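Local atomic coordinates of chinitase A (PDB entry 3EBV), a protein that probably cleaves chitin internally as a family 18 glycoside hydrolase, the chain being the TIM-barrel domain of a longer protein. Residues 114-119 with 143-149; 129-134 with 165-171; 5-11 with 30-36. All blocks are in the same frame, centred on the assembly; numbering follows the deposited sequence. Where two conformers were deposited one is given.

Contact 1 (114-119 with 143-149)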
loop_
_atom_site.group_PDB
_atom_site.type_symbol
_atom_site.label_atom_id
_atom_site.label_comp_id
_atom_site.label_asym_id
_atom_site.label_seq_id
_atom_site.Cartn_x
_atom_site.Cartn_y
_atom_site.Cartn_z
ATOM N N ASP A 114 3.641 -13.267 2.499
ATOM C CA ASP A 114 4.186 -13.282 1.148
ATOM C C ASP A 114 5.223 -12.198 0.865
ATOM O O ASP A 114 5.848 -12.216 -0.204
ATOM C CB ASP A 114 3.056 -13.187 0.126
ATOM C CG ASP A 114 2.107 -14.340 0.249
ATOM O OD1 ASP A 114 2.567 -15.481 -0.056
ATOM O OD2 ASP A 114 0.956 -14.144 0.694
ATOM N N GLY A 115 5.401 -11.266 1.795
ATOM C CA GLY A 115 6.280 -10.124 1.537
ATOM C C GLY A 115 5.982 -8.998 2.486
ATOM O O GLY A 115 5.434 -9.213 3.593
ATOM N N VAL A 116 6.336 -7.778 2.039
ATOM C CA VAL A 116 6.412 -6.646 2.932
ATOM C C VAL A 116 5.842 -5.418 2.206
ATOM O O VAL A 116 5.955 -5.293 0.959
ATOM C CB VAL A 116 7.880 -6.355 3.390
ATOM C CG1 VAL A 116 8.807 -5.997 2.186
ATOM C CG2 VAL A 116 7.923 -5.300 4.481
ATOM N N ASP A 117 5.253 -4.517 3.015
ATOM C CA ASP A 117 4.820 -3.184 2.526
ATOM C C ASP A 117 5.612 -2.156 3.285
ATOM O O ASP A 117 5.739 -2.210 4.519
ATOM C CB ASP A 117 3.329 -2.980 2.823
ATOM C CG ASP A 117 2.858 -1.533 2.556
ATOM O OD1 ASP A 117 2.957 -1.099 1.358
ATOM O OD2 ASP A 117 2.421 -0.837 3.513
ATOM N N ILE A 118 6.228 -1.224 2.559
ATOM C CA ILE A 118 7.004 -0.174 3.189
ATOM C C ILE A 118 6.141 1.053 3.393
ATOM O O ILE A 118 5.791 1.741 2.423
ATOM C CB ILE A 118 8.261 0.182 2.297
ATOM C CG1 ILE A 118 9.056 -1.105 1.922
ATOM C CG2 ILE A 118 9.105 1.297 2.952
ATOM C CD1 ILE A 118 9.581 -1.884 3.147
ATOM N N ASP A 119 5.846 1.345 4.649
ATOM C CA ASP A 119 5.004 2.468 5.012
ATOM C C ASP A 119 5.646 3.279 6.150
ATOM O O ASP A 119 4.939 3.748 7.062
ATOM C CB ASP A 119 3.595 1.980 5.406
ATOM C CG ASP A 119 2.619 3.115 5.631
ATOM O OD1 ASP A 119 2.829 4.253 5.143
ATOM O OD2 ASP A 119 1.621 2.846 6.345
ATOM N N ASP A 143 9.655 -14.354 -5.846
ATOM C CA ASP A 143 8.192 -14.361 -5.726
ATOM C C ASP A 143 7.733 -13.398 -4.637
ATOM O O ASP A 143 6.526 -13.219 -4.435
ATOM C CB ASP A 143 7.664 -15.767 -5.404
ATOM C CG ASP A 143 7.820 -16.744 -6.572
ATOM O OD1 ASP A 143 8.022 -16.305 -7.740
ATOM O OD2 ASP A 143 7.714 -17.962 -6.292
HETATM N N MSE A 144 8.674 -12.790 -3.925
HETATM C CA MSE A 144 8.294 -11.904 -2.801
HETATM C C MSE A 144 7.429 -10.739 -3.306
HETATM O O MSE A 144 7.712 -10.135 -4.343
HETATM C CB MSE A 144 9.510 -11.344 -2.077
HETATM C CG MSE A 144 9.128 -10.633 -0.780
HETATM SE SE MSE A 144 10.614 -9.850 0.126
HETATM C CE MSE A 144 11.022 -8.423 -1.174
ATOM N N ILE A 145 6.353 -10.474 -2.581
ATOM C CA ILE A 145 5.539 -9.278 -2.841
ATOM C C ILE A 145 6.200 -8.111 -2.134
ATOM O O ILE A 145 6.527 -8.172 -0.930
ATOM C CB ILE A 145 4.109 -9.470 -2.309
ATOM C CG1 ILE A 145 3.417 -10.661 -3.002
ATOM C CG2 ILE A 145 3.280 -8.151 -2.431
ATOM C CD1 ILE A 145 3.222 -10.528 -4.526
ATOM N N LEU A 146 6.362 -6.994 -2.880
ATOM C CA LEU A 146 6.992 -5.807 -2.299
ATOM C C LEU A 146 6.117 -4.619 -2.711
ATOM O O LEU A 146 6.006 -4.310 -3.917
ATOM C CB LEU A 146 8.430 -5.606 -2.831
ATOM C CG LEU A 146 9.066 -4.251 -2.441
ATOM C CD1 LEU A 146 9.137 -4.001 -0.936
ATOM C CD2 LEU A 146 10.478 -4.242 -3.104
ATOM N N THR A 147 5.493 -3.990 -1.717
ATOM C CA THR A 147 4.706 -2.783 -2.010
ATOM C C THR A 147 5.262 -1.620 -1.201
ATOM O O THR A 147 5.985 -1.810 -0.230
ATOM C CB THR A 147 3.178 -3.011 -1.678
ATOM O OG1 THR A 147 3.000 -3.160 -0.259
ATOM C CG2 THR A 147 2.634 -4.255 -2.370
HETATM N N MSE A 148 4.878 -0.386 -1.574
HETATM C CA MSE A 148 5.269 0.805 -0.823
HETATM C C MSE A 148 4.069 1.724 -0.807
HETATM O O MSE A 148 3.316 1.739 -1.797
HETATM C CB MSE A 148 6.437 1.528 -1.490
HETATM C CG MSE A 148 7.632 0.573 -1.755
HETATM SE SE MSE A 148 9.137 1.570 -2.558
HETATM C CE MSE A 148 10.047 2.041 -0.890
ATOM N N ALA A 149 3.926 2.463 0.291
ATOM C CA ALA A 149 2.781 3.378 0.462
ATOM C C ALA A 149 3.304 4.779 0.829
ATOM O O ALA A 149 3.063 5.312 1.918
ATOM C CB ALA A 149 1.820 2.850 1.554
#
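Two first torsions aim Asp117 and Thr147 at each other: the aspartate sends CG away from its own nitrogen (chi1 171°), while the threonine tucks OG1 between its nitrogen and carbonyl carbon (chi1 67°). The side chains then cross at about a right angle, and OG1 of Thr147 donates to OD1 of Asp117 over 2.6 Å. The hydroxyl meets OD1 on its anti side, somewhat above the carboxylate plane, while OD2 is bonded to Tyr10 OH and Ser81 OG. An alanine at Asp117 would remove both oxygens and would probably leave the Thr147 hydroxyl without its acceptor and free to turn. Around this bond runs a regular parallel pairing, with Thr147 N 3.0 Å from Val116 O and Ile118 N 2.9 Å from Thr147 O. Gly115 lies so close to the carbonyl of Ile145 that a side chain would collide with its oxygen. On the other face Val116 and Leu146 lie side by side, CG1 of the valine 3.7 Å from CD1 of the leucine, and Ile118 CG2 stands 4.0 Å from CE of selenomethionine Met148. Asp114, Asp117, Asp119 and Glu121 match the DxxDxDxE signature of family 18, in which the glutamate is the usual proton donor, so the pair probably belongs to the active-site wall. It closes a beta-alpha-beta unit: helix 126-140 packs against Val116, Ile118 and Leu146, helix 161-168 against Met148, and strand 77-84 pairs with the other edge of strand 115-120.

Contact 2 (129-134 with 165-171)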
loop_
_atom_site.group_PDB
_atom_site.type_symbol
_atom_site.label_atom_id
_atom_site.label_comp_id
_atom_site.label_asym_id
_atom_site.label_seq_id
_atom_site.Cartn_x
_atom_site.Cartn_y
_atom_site.Cartn_z
HETATM N N MSE A 129 17.653 1.989 2.553
HETATM C CA MSE A 129 16.495 1.156 2.269
HETATM C C MSE A 129 16.691 0.291 1.005
HETATM O O MSE A 129 16.205 -0.849 0.911
HETATM C CB MSE A 129 15.215 2.007 2.109
HETATM C CG MSE A 129 13.925 1.162 1.896
HETATM SE SE MSE A 129 13.588 -0.233 3.298
HETATM C CE MSE A 129 12.874 0.934 4.728
ATOM N N THR A 130 17.426 0.808 -0.005
ATOM C CA THR A 130 17.707 -0.015 -1.186
ATOM C C THR A 130 18.573 -1.224 -0.758
ATOM O O THR A 130 18.268 -2.351 -1.125
ATOM C CB THR A 130 18.429 0.812 -2.300
ATOM O OG1 THR A 130 17.549 1.894 -2.718
ATOM C CG2 THR A 130 18.768 -0.073 -3.496
ATOM N N GLN A 131 19.594 -0.945 0.054
ATOM C CA GLN A 131 20.445 -2.044 0.528
ATOM C C GLN A 131 19.609 -3.062 1.310
ATOM O O GLN A 131 19.732 -4.277 1.085
ATOM C CB GLN A 131 21.515 -1.478 1.418
ATOM C CG GLN A 131 22.453 -2.589 2.007
ATOM C CD GLN A 131 23.533 -2.027 2.905
ATOM O OE1 GLN A 131 23.943 -0.859 2.812
ATOM N NE2 GLN A 131 24.040 -2.904 3.807
ATOM N N ALA A 132 18.738 -2.549 2.188
ATOM C CA ALA A 132 17.888 -3.431 3.021
ATOM C C ALA A 132 16.979 -4.313 2.162
ATOM O O ALA A 132 16.826 -5.521 2.389
ATOM C CB ALA A 132 17.072 -2.615 4.010
ATOM N N LEU A 133 16.356 -3.695 1.160
ATOM C CA LEU A 133 15.435 -4.443 0.320
ATOM C C LEU A 133 16.150 -5.515 -0.544
ATOM O O LEU A 133 15.582 -6.582 -0.808
ATOM C CB LEU A 133 14.569 -3.500 -0.568
ATOM C CG LEU A 133 13.556 -2.687 0.254
ATOM C CD1 LEU A 133 12.889 -1.662 -0.700
ATOM C CD2 LEU A 133 12.506 -3.560 0.940
ATOM N N ARG A 134 17.364 -5.196 -1.015
ATOM C CA ARG A 134 18.124 -6.226 -1.749
ATOM C C ARG A 134 18.521 -7.381 -0.832
ATOM O O ARG A 134 18.457 -8.532 -1.251
ATOM C CB ARG A 134 19.367 -5.599 -2.400
ATOM C CG ARG A 134 19.029 -4.648 -3.584
ATOM C CD ARG A 134 18.285 -5.333 -4.665
ATOM N NE ARG A 134 18.043 -4.427 -5.798
ATOM C CZ ARG A 134 17.375 -4.749 -6.910
ATOM N NH1 ARG A 134 16.804 -5.950 -7.053
ATOM N NH2 ARG A 134 17.221 -3.837 -7.886
ATOM N N THR A 165 14.055 5.044 -4.253
ATOM C CA THR A 165 14.110 3.650 -3.791
ATOM C C THR A 165 13.343 2.757 -4.733
ATOM O O THR A 165 13.817 1.704 -5.187
ATOM C CB THR A 165 13.609 3.505 -2.349
ATOM O OG1 THR A 165 14.351 4.385 -1.500
ATOM C CG2 THR A 165 13.759 2.033 -1.833
ATOM N N ALA A 166 12.098 3.168 -5.044
ATOM C CA ALA A 166 11.260 2.403 -5.943
ATOM C C ALA A 166 11.959 2.126 -7.296
ATOM O O ALA A 166 11.952 0.990 -7.813
ATOM C CB ALA A 166 9.930 3.156 -6.146
ATOM N N LEU A 167 12.588 3.171 -7.868
ATOM C CA LEU A 167 13.321 2.996 -9.122
ATOM C C LEU A 167 14.523 2.044 -8.927
ATOM O O LEU A 167 14.753 1.181 -9.795
ATOM C CB LEU A 167 13.787 4.348 -9.652
ATOM C CG LEU A 167 12.623 5.232 -10.177
ATOM C CD1 LEU A 167 13.175 6.648 -10.357
ATOM C CD2 LEU A 167 12.016 4.639 -11.476
ATOM N N ASN A 168 15.218 2.187 -7.793
ATOM C CA ASN A 168 16.425 1.355 -7.573
ATOM C C ASN A 168 16.042 -0.100 -7.526
ATOM O O ASN A 168 16.826 -0.965 -7.949
ATOM C CB ASN A 168 17.079 1.730 -6.253
ATOM C CG ASN A 168 17.782 3.081 -6.292
ATOM O OD1 ASN A 168 17.940 3.696 -7.380
ATOM N ND2 ASN A 168 18.236 3.551 -5.124
ATOM N N VAL A 169 14.850 -0.383 -6.975
ATOM C CA VAL A 169 14.392 -1.791 -6.837
ATOM C C VAL A 169 13.269 -2.162 -7.798
ATOM O O VAL A 169 12.488 -3.098 -7.551
ATOM C CB VAL A 169 14.057 -2.168 -5.355
ATOM C CG1 VAL A 169 15.201 -1.794 -4.426
ATOM C CG2 VAL A 169 12.751 -1.439 -4.892
ATOM N N LYS A 170 13.196 -1.470 -8.941
ATOM C CA LYS A 170 12.074 -1.661 -9.851
ATOM C C LYS A 170 11.845 -3.108 -10.265
ATOM O O LYS A 170 10.716 -3.565 -10.418
ATOM C CB LYS A 170 12.272 -0.768 -11.087
ATOM C CG LYS A 170 11.175 -0.900 -12.099
ATOM C CD LYS A 170 11.382 0.025 -13.284
ATOM C CE LYS A 170 10.136 0.004 -14.195
ATOM N NZ LYS A 170 10.428 0.654 -15.546
ATOM N N ASP A 171 12.947 -3.849 -10.449
ATOM C CA ASP A 171 12.820 -5.244 -10.907
ATOM C C ASP A 171 12.257 -6.211 -9.843
ATOM O O ASP A 171 11.902 -7.348 -10.197
ATOM C CB ASP A 171 14.197 -5.737 -11.342
ATOM C CG ASP A 171 15.218 -5.531 -10.249
ATOM O OD1 ASP A 171 15.571 -4.367 -9.977
ATOM O OD2 ASP A 171 15.641 -6.500 -9.634
HETATM O O HOH W 1 19.655 -2.237 -6.484
#
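Arg134 and Asp171 meet nearly in one plane, guanidinium and carboxylate only 21° apart, in a salt bridge on the outer helical layer of the TIM barrel. The arginine grips end-on, each terminal nitrogen taking one oxygen: NH2 donates to OD1 over 2.7 Å and NH1 to OD2 over 2.9 Å, both reached from the syn side. This two-point hold fixes the rotation of both flat groups. NH2 also bonds Asn168 O at 2.9 Å, on a lone pair of that carbonyl but by a bent hydrogen bond, 134° at the hydrogen. The carbonyl belongs to the last residue of helix 161-168, where the helix dipole would probably welcome a positive charge. A bend at chi2 of Arg134 (-59°) turns the long chain across toward the second helix, where it slides past Val169 in the opposite direction.

Deeper in, the helices touch through smaller groups. Thr165 presents CG2 to Met129, a selenomethionine, whose CG lies 3.8 Å away; Leu133 crosses the same threonine at about a right angle, CD1 standing 4.0 Å from that CG2. The threonine hydroxyls serve their own helices, Thr130 OG1 bonding Pro126 O and Thr165 OG1 bonding Gly161 O, which turns the methyl of Thr165 into the interface. Beneath, Leu133 and Val169 both rest on Leu146 of strand 145-148. At the solvent side a water accepts from NE of Arg134 at 2.8 Å, while CA of Val169 lies over one face of the guanidinium, 3.6 Å from NH2.

Contact 3 (5-11 with 30-36)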
loop_
_atom_site.group_PDB
_atom_site.type_symbol
_atom_site.label_atom_id
_atom_site.label_comp_id
_atom_site.label_asym_id
_atom_site.label_seq_id
_atom_site.Cartn_x
_atom_site.Cartn_y
_atom_site.Cartn_z
ATOM N N HIS A 5 -4.655 -7.181 -11.994
ATOM C CA HIS A 5 -5.337 -5.965 -11.544
ATOM C C HIS A 5 -5.827 -6.198 -10.144
ATOM O O HIS A 5 -6.722 -7.020 -9.905
ATOM C CB HIS A 5 -6.470 -5.535 -12.441
ATOM C CG HIS A 5 -6.001 -4.867 -13.700
ATOM N ND1 HIS A 5 -6.180 -5.420 -14.948
ATOM C CD2 HIS A 5 -5.316 -3.708 -13.891
ATOM C CE1 HIS A 5 -5.658 -4.616 -15.861
ATOM N NE2 HIS A 5 -5.141 -3.560 -15.247
ATOM N N ALA A 6 -5.245 -5.439 -9.237
ATOM C CA ALA A 6 -5.304 -5.736 -7.806
ATOM C C ALA A 6 -5.925 -4.598 -7.023
ATOM O O ALA A 6 -5.765 -3.402 -7.339
ATOM C CB ALA A 6 -3.913 -5.969 -7.269
ATOM N N VAL A 7 -6.578 -4.999 -5.919
ATOM C CA VAL A 7 -7.001 -4.067 -4.870
ATOM C C VAL A 7 -6.219 -4.461 -3.629
ATOM O O VAL A 7 -6.265 -5.650 -3.219
ATOM C CB VAL A 7 -8.519 -4.152 -4.569
ATOM C CG1 VAL A 7 -8.871 -3.156 -3.448
ATOM C CG2 VAL A 7 -9.332 -3.810 -5.836
ATOM N N THR A 8 -5.477 -3.515 -3.050
ATOM C CA THR A 8 -4.752 -3.751 -1.770
ATOM C C THR A 8 -5.584 -3.156 -0.655
ATOM O O THR A 8 -6.110 -2.040 -0.789
ATOM C CB THR A 8 -3.359 -3.060 -1.793
ATOM O OG1 THR A 8 -2.572 -3.601 -2.861
ATOM C CG2 THR A 8 -2.594 -3.221 -0.490
ATOM N N GLY A 9 -5.718 -3.889 0.450
ATOM C CA GLY A 9 -6.392 -3.315 1.635
ATOM C C GLY A 9 -5.588 -3.502 2.886
ATOM O O GLY A 9 -4.968 -4.557 3.062
ATOM N N TYR A 10 -5.541 -2.465 3.714
ATOM C CA TYR A 10 -4.856 -2.566 5.023
ATOM C C TYR A 10 -5.784 -3.161 6.058
ATOM O O TYR A 10 -6.870 -2.619 6.253
ATOM C CB TYR A 10 -4.376 -1.191 5.486
ATOM C CG TYR A 10 -3.146 -0.753 4.724
ATOM C CD1 TYR A 10 -1.878 -0.963 5.270
ATOM C CD2 TYR A 10 -3.243 -0.173 3.444
ATOM C CE1 TYR A 10 -0.704 -0.603 4.569
ATOM C CE2 TYR A 10 -2.072 0.182 2.747
ATOM C CZ TYR A 10 -0.833 -0.039 3.312
ATOM O OH TYR A 10 0.291 0.306 2.597
ATOM N N TRP A 11 -5.323 -4.252 6.699
ATOM C CA TRP A 11 -6.092 -4.870 7.815
ATOM C C TRP A 11 -5.440 -4.449 9.110
ATOM O O TRP A 11 -4.223 -4.601 9.276
ATOM C CB TRP A 11 -6.034 -6.374 7.642
ATOM C CG TRP A 11 -6.627 -7.147 8.796
ATOM C CD1 TRP A 11 -7.938 -7.459 8.952
ATOM C CD2 TRP A 11 -5.926 -7.676 9.941
ATOM N NE1 TRP A 11 -8.119 -8.163 10.148
ATOM C CE2 TRP A 11 -6.908 -8.307 10.760
ATOM C CE3 TRP A 11 -4.596 -7.654 10.373
ATOM C CZ2 TRP A 11 -6.580 -8.962 11.963
ATOM C CZ3 TRP A 11 -4.267 -8.289 11.593
ATOM C CH2 TRP A 11 -5.266 -8.934 12.358
ATOM N N TYR A 30 -10.334 -7.977 -1.943
ATOM C CA TYR A 30 -8.957 -7.632 -1.663
ATOM C C TYR A 30 -8.006 -8.718 -2.120
ATOM O O TYR A 30 -8.021 -9.843 -1.616
ATOM C CB TYR A 30 -8.777 -7.337 -0.176
ATOM C CG TYR A 30 -9.528 -6.110 0.244
ATOM C CD1 TYR A 30 -9.040 -4.839 -0.079
ATOM C CD2 TYR A 30 -10.765 -6.208 0.930
ATOM C CE1 TYR A 30 -9.737 -3.695 0.288
ATOM C CE2 TYR A 30 -11.467 -5.043 1.312
ATOM C CZ TYR A 30 -10.941 -3.787 0.994
ATOM O OH TYR A 30 -11.559 -2.587 1.353
ATOM N N ASP A 31 -7.138 -8.364 -3.063
ATOM C CA ASP A 31 -6.166 -9.312 -3.613
ATOM C C ASP A 31 -4.891 -9.341 -2.810
ATOM O O ASP A 31 -4.200 -10.356 -2.778
ATOM C CB ASP A 31 -5.814 -8.899 -5.037
ATOM C CG ASP A 31 -7.020 -8.823 -5.889
ATOM O OD1 ASP A 31 -7.627 -9.889 -6.183
ATOM O OD2 ASP A 31 -7.413 -7.728 -6.293
ATOM N N ILE A 32 -4.546 -8.210 -2.198
ATOM C CA ILE A 32 -3.379 -8.093 -1.354
ATOM C C ILE A 32 -3.876 -7.503 -0.054
ATOM O O ILE A 32 -4.549 -6.469 -0.060
ATOM C CB ILE A 32 -2.280 -7.169 -1.952
ATOM C CG1 ILE A 32 -1.813 -7.708 -3.317
ATOM C CG2 ILE A 32 -1.085 -7.049 -0.988
ATOM C CD1 ILE A 32 -0.815 -6.750 -4.025
ATOM N N ILE A 33 -3.581 -8.196 1.044
ATOM C CA ILE A 33 -3.955 -7.732 2.388
ATOM C C ILE A 33 -2.680 -7.371 3.120
ATOM O O ILE A 33 -1.793 -8.232 3.290
ATOM C CB ILE A 33 -4.763 -8.832 3.163
ATOM C CG1 ILE A 33 -6.015 -9.223 2.386
ATOM C CG2 ILE A 33 -5.040 -8.326 4.610
ATOM C CD1 ILE A 33 -6.673 -10.531 2.917
ATOM N N ALA A 34 -2.564 -6.099 3.490
ATOM C CA ALA A 34 -1.401 -5.574 4.211
ATOM C C ALA A 34 -1.721 -5.466 5.706
ATOM O O ALA A 34 -2.620 -4.719 6.117
ATOM C CB ALA A 34 -0.959 -4.216 3.617
ATOM N N VAL A 35 -1.005 -6.272 6.509
ATOM C CA VAL A 35 -1.223 -6.326 7.949
ATOM C C VAL A 35 -0.534 -5.125 8.611
ATOM O O VAL A 35 0.706 -4.953 8.531
ATOM C CB VAL A 35 -0.688 -7.645 8.474
ATOM C CG1 VAL A 35 -0.698 -7.642 10.025
ATOM C CG2 VAL A 35 -1.517 -8.779 7.930
ATOM N N ALA A 36 -1.326 -4.272 9.263
ATOM C CA ALA A 36 -0.848 -3.019 9.795
ATOM C C ALA A 36 -0.802 -3.060 11.342
ATOM O O ALA A 36 -1.869 -3.001 11.955
ATOM C CB ALA A 36 -1.791 -1.869 9.338
#
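Tyr10 lays its ring against Ala34, and its path from the backbone outward shows how two parallel strands share a face. CB lies 4.0 Å from Ala34 O. With CG swung beside the backbone nitrogen (chi1 -76°), the ring comes to stand over the alanine methyl: CD1 and CE1 are nearest, CE1 at 3.7 Å from Ala34 CB. The methyl sits over one face in a CH-pi contact, displaced toward the rim, while Ala36 CB meets the ring at its edge, 4.2 Å from CD1. Farther out, CZ is still beside the Ala34 methyl, and OH ends on Asp117. Trp11, on the other face, lies alongside Val35, its CE3 edge 3.9 Å from CG1 of the valine.

At the start of the pairing Asp31 closes a two-way grip on Val7: its OD2 takes the Val7 N-H at 2.9 Å through the anti lone pair and is also bonded by His292, while Val7 O accepts from both Asp31 N and Ile32 N. Gly9 passes close beside the Tyr30 ring, whose CD1 is 3.5 Å from Gly9 CA; a CB there would run into that ring. These are strands of the TIM barrel: strand 267-271 bonds the other flank of strand 6-12, strand 77-84 adjoins 32-40, and helix 282-292 packs on Val7 and Tyr30.

From the N terminus, contact 3 comes first: residues 5-11 leave, and 30-36 return to pair beside them with no helix between, closing its loop before contact 1 opens. The chain then passes through strand 77-84 to reach 114-119, the first half of contact 1. Helix 126-140 carries 129-134, the first half of contact 2, before 143-149 closes contact 1; 165-171 closes contact 2 afterwards, so the loops of these two cross. Contacts 1 and 3 bind neighbouring strands within one curled sheet and touch at the barrel interior, whereas contact 2 joins two outer helices that pack onto strand 145-148 and stays about 13 Å, nearest atoms, from contact 3.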